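Local coordinates for putative fimbrium subunit Fim1C (PDB 4K4K), which is a putative component of the fimbrium tip, part of the surface filaments that mediate cell adhesion and biofilm formation, at residues T153-D157 with A158-G162; L196-G200 with L201-G205. All blocks are in the same frame, centred on the assembly; numbering follows the deposited sequence. Where two conformers were deposited one is given.

Contact 1 (T153-D157 with A158-G162)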
loop_
_atom_site.group_PDB
_atom_site.type_symbol
_atom_site.label_atom_id
_atom_site.label_comp_id
_atom_site.label_asym_id
_atom_site.label_seq_id
_atom_site.Cartn_x
_atom_site.Cartn_y
_atom_site.Cartn_z
ATOM N N THR A 153 7.652 5.595 34.787
ATOM C CA THR A 153 7.871 5.225 36.184
ATOM C C THR A 153 9.035 4.239 36.266
ATOM O O THR A 153 10.150 4.632 36.633
ATOM C CB THR A 153 6.567 4.693 36.811
ATOM O OG1 THR A 153 6.049 3.651 35.987
ATOM C CG2 THR A 153 5.510 5.776 36.978
ATOM N N SER A 154 8.792 2.970 35.897
ATOM C CA SER A 154 9.827 1.941 35.919
ATOM C C SER A 154 10.860 2.221 34.818
ATOM O O SER A 154 12.038 1.896 34.967
ATOM C CB SER A 154 9.207 0.555 35.742
ATOM O OG SER A 154 8.647 0.341 34.455
ATOM N N LEU A 155 10.405 2.858 33.730
ATOM C CA LEU A 155 11.209 3.192 32.567
ATOM C C LEU A 155 10.900 4.598 32.073
ATOM O O LEU A 155 9.815 5.131 32.320
ATOM C CB LEU A 155 10.929 2.184 31.412
ATOM C CG LEU A 155 11.220 0.688 31.659
ATOM C CD1 LEU A 155 10.664 -0.159 30.534
ATOM C CD2 LEU A 155 12.717 0.425 31.793
ATOM N N THR A 156 11.844 5.160 31.299
ATOM C CA THR A 156 11.718 6.468 30.662
ATOM C C THR A 156 11.869 6.256 29.170
ATOM O O THR A 156 12.376 5.213 28.738
ATOM C CB THR A 156 12.737 7.489 31.223
ATOM O OG1 THR A 156 14.022 7.226 30.662
ATOM C CG2 THR A 156 12.813 7.488 32.741
ATOM N N ASP A 157 11.401 7.213 28.368
ATOM C CA ASP A 157 11.512 7.087 26.914
ATOM C C ASP A 157 12.968 6.855 26.480
ATOM O O ASP A 157 13.208 6.065 25.563
ATOM C CB ASP A 157 10.914 8.309 26.211
ATOM C CG ASP A 157 9.403 8.266 26.067
ATOM O OD1 ASP A 157 8.774 7.321 26.607
ATOM O OD2 ASP A 157 8.845 9.178 25.423
ATOM N N ALA A 158 13.928 7.482 27.190
ATOM C CA ALA A 158 15.369 7.339 26.968
ATOM C C ALA A 158 15.812 5.876 27.102
ATOM O O ALA A 158 16.628 5.419 26.301
ATOM C CB ALA A 158 16.148 8.208 27.951
ATOM N N ASP A 159 15.253 5.134 28.078
ATOM C CA ASP A 159 15.576 3.720 28.282
ATOM C C ASP A 159 15.158 2.847 27.097
ATOM O O ASP A 159 15.675 1.741 26.964
ATOM C CB ASP A 159 14.900 3.179 29.546
ATOM C CG ASP A 159 15.303 3.881 30.814
ATOM O OD1 ASP A 159 16.519 4.159 30.984
ATOM O OD2 ASP A 159 14.423 4.113 31.660
ATOM N N LEU A 160 14.207 3.319 26.262
ATOM C CA LEU A 160 13.694 2.573 25.112
ATOM C C LEU A 160 14.406 2.943 23.811
ATOM O O LEU A 160 14.014 2.461 22.746
ATOM C CB LEU A 160 12.177 2.775 24.954
ATOM C CG LEU A 160 11.333 2.491 26.212
ATOM C CD1 LEU A 160 9.877 2.771 25.953
ATOM C CD2 LEU A 160 11.523 1.055 26.693
ATOM N N ALA A 161 15.477 3.765 23.894
ATOM C CA ALA A 161 16.244 4.129 22.704
ATOM C C ALA A 161 16.808 2.865 22.061
ATOM O O ALA A 161 17.404 2.021 22.750
ATOM C CB ALA A 161 17.372 5.089 23.073
ATOM N N GLY A 162 16.551 2.722 20.775
ATOM C CA GLY A 162 17.019 1.587 19.989
ATOM C C GLY A 162 16.096 0.386 19.956
ATOM O O GLY A 162 16.468 -0.639 19.373
HETATM O O HOH W 1 14.725 3.106 34.143
#

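Contact 2 (L196-G200 with L201-G205)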
loop_
_atom_site.group_PDB
_atom_site.type_symbol
_atom_site.label_atom_id
_atom_site.label_comp_id
_atom_site.label_asym_id
_atom_site.label_seq_id
_atom_site.Cartn_x
_atom_site.Cartn_y
_atom_site.Cartn_z
ATOM N N LEU A 196 9.813 -4.740 11.440
ATOM C CA LEU A 196 9.200 -3.458 11.085
ATOM C C LEU A 196 10.280 -2.376 11.049
ATOM O O LEU A 196 11.291 -2.516 11.735
ATOM C CB LEU A 196 8.087 -3.097 12.090
ATOM C CG LEU A 196 6.732 -3.751 11.828
ATOM C CD1 LEU A 196 6.607 -5.083 12.532
ATOM C CD2 LEU A 196 5.610 -2.854 12.284
ATOM N N HIS A 197 10.088 -1.319 10.249
ATOM C CA HIS A 197 11.011 -0.192 10.108
ATOM C C HIS A 197 10.819 0.762 11.317
ATOM O O HIS A 197 9.706 1.246 11.494
ATOM C CB HIS A 197 10.707 0.478 8.735
ATOM C CG HIS A 197 11.199 1.880 8.522
ATOM N ND1 HIS A 197 10.324 2.902 8.184
ATOM C CD2 HIS A 197 12.461 2.366 8.501
ATOM C CE1 HIS A 197 11.073 3.983 8.033
ATOM N NE2 HIS A 197 12.365 3.710 8.206
ATOM N N THR A 198 11.874 1.045 12.093
ATOM C CA THR A 198 11.803 1.967 13.228
ATOM C C THR A 198 12.535 3.273 12.968
ATOM O O THR A 198 13.607 3.279 12.358
ATOM C CB THR A 198 12.362 1.360 14.522
ATOM O OG1 THR A 198 13.691 0.890 14.289
ATOM C CG2 THR A 198 11.497 0.268 15.094
ATOM N N ASP A 199 11.979 4.365 13.503
ATOM C CA ASP A 199 12.524 5.711 13.441
ATOM C C ASP A 199 12.238 6.318 14.785
ATOM O O ASP A 199 11.144 6.847 15.018
ATOM C CB ASP A 199 11.903 6.506 12.275
ATOM C CG ASP A 199 12.493 7.891 12.022
ATOM O OD1 ASP A 199 13.460 8.272 12.723
ATOM O OD2 ASP A 199 12.004 8.582 11.102
ATOM N N GLY A 200 13.190 6.148 15.690
ATOM C CA GLY A 200 13.053 6.570 17.075
ATOM C C GLY A 200 12.047 5.662 17.751
ATOM O O GLY A 200 12.125 4.437 17.613
ATOM N N LEU A 201 11.037 6.251 18.390
ATOM C CA LEU A 201 10.042 5.431 19.068
ATOM C C LEU A 201 8.789 5.186 18.200
ATOM O O LEU A 201 7.719 4.870 18.717
ATOM C CB LEU A 201 9.701 6.027 20.434
ATOM C CG LEU A 201 10.887 6.060 21.434
ATOM C CD1 LEU A 201 10.480 6.674 22.741
ATOM C CD2 LEU A 201 11.514 4.659 21.644
ATOM N N LYS A 202 8.958 5.225 16.877
ATOM C CA LYS A 202 7.896 4.937 15.923
ATOM C C LYS A 202 8.317 3.766 15.061
ATOM O O LYS A 202 9.487 3.674 14.689
ATOM C CB LYS A 202 7.580 6.170 15.054
ATOM C CG LYS A 202 6.842 7.269 15.815
ATOM C CD LYS A 202 6.910 8.598 15.079
ATOM C CE LYS A 202 6.434 9.747 15.939
ATOM N NZ LYS A 202 6.492 11.046 15.217
ATOM N N ALA A 203 7.392 2.855 14.780
ATOM C CA ALA A 203 7.641 1.713 13.900
ATOM C C ALA A 203 6.507 1.604 12.911
ATOM O O ALA A 203 5.364 1.951 13.231
ATOM C CB ALA A 203 7.784 0.427 14.697
ATOM N N GLU A 204 6.810 1.148 11.701
ATOM C CA GLU A 204 5.778 1.001 10.693
ATOM C C GLU A 204 6.042 -0.212 9.843
ATOM O O GLU A 204 7.186 -0.674 9.727
ATOM C CB GLU A 204 5.652 2.265 9.815
ATOM C CG GLU A 204 6.855 2.510 8.913
ATOM C CD GLU A 204 6.839 3.808 8.129
ATOM O OE1 GLU A 204 5.746 4.396 7.951
ATOM O OE2 GLU A 204 7.924 4.217 7.655
ATOM N N GLY A 205 4.974 -0.728 9.271
ATOM C CA GLY A 205 5.067 -1.864 8.372
ATOM C C GLY A 205 3.878 -1.960 7.448
ATOM O O GLY A 205 2.844 -1.359 7.708
#

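Contact 1 (T153-D157 with A158-G162)
D159 turns its carboxylate back onto T156, three residues earlier, and OD2 does the gripping. One bond comes from the backbone: T156 N lies 2.8 Å from D159 OD2, with an N-H...O angle of 152°, and arrives on the anti side of the carboxylate, well off its plane. A weak second bond reaches the same oxygen from the hydroxyl, T156 OG1 to D159 OD2 at 3.3 Å. A water adds a third, donating to D159 OD2 at 2.7 Å and also to the carbonyl O of S154, so that it spans the two. D159 holds CG anti to its own carbonyl carbon (chi1 -60°), which swings OD2 back to the T156 N-H. Cutting the side chain back to an alanine would probably leave that N-H and the bridging water without their shared acceptor, and T156 OG1 more at liberty to turn. The methyl of A158 lies beside the same hydroxyl, its CB in van der Waals contact 3.6 Å from T156 OG1.

Among backbone bonds, L160 N to D157 O at 3.0 Å and A161 N to A158 O each span three residues, the spacing of a 3-10 turn. D159 N to T156 O repeats it but is weak, bent to 127°.

Apolar contact is lighter. L155 CD1 meets L160 CD2 at 4.1 Å, the two side chains crossing at about a right angle.

The turn belongs to the loop joining strand 132-150 to strand 164-177. L155 and L160 are its buried residues, both resting on A150 and on I255 of strand 247-256, and L160 also on I148. D157 OD1 accepts the backbone N-H of A150, tying the turn back to the end of the strand that leads into it.

Contact 2 (L196-G200 with L201-G205)
H197 and E204 lie side by side on neighbouring antiparallel strands, their side chains pointing the same way. H197 is modelled in two conformers, and the account holds for one. Its CB sits 3.8 Å from E204 O, the carbonyl that also receives H197 N. CG lies anti to the backbone N (chi1 162°), which brings the ring alongside the glutamate. ND1 donates to E204 OE2 at 2.8 Å, using the anti lone pair, with the oxygen in the ring plane, though the bond is bent; ring and carboxylate are nearly coplanar, 24° apart. CE1 also comes to 3.2 Å from E204 OE2. The other carboxylate oxygen, OE1, forms a salt bridge with K143 of strand 132-150.

The frame is a beta hairpin with a two-residue loop, closed by a type II' turn from D199 to K202, G200 taking its first corner with phi 71°. D199 N to K202 O (2.8 Å) and K202 N to D199 O (3.3 Å) pin the turn, and H197 with E204 is the next hydrogen-bonded pair. Between them T198 and A203 form a non-hydrogen-bonded pair on the opposite face, where T198 CG2 meets A203 CB at 3.7 Å and both side chains touch V165.

In the fold
The centres of contacts 1 and 2 lie about 16 Å apart, yet the two touch through L201, the second corner of the hairpin turn. Its CD2 packs 3.5 Å from L160 O, and its CD1 lies 3.8 Å from D157 CG. I148 serves both, touched by the side chain of L160 and bonded through its backbone to L201. Strands 202-207 and 192-199 are inserted between strands 132-150 and 164-177, the very pair that the loop 153-162 connects, and the hairpin's turn reaches that loop through L201. Contact 1 is the more peripheral, about 32 Å from the chain centre against 16 Å for contact 2.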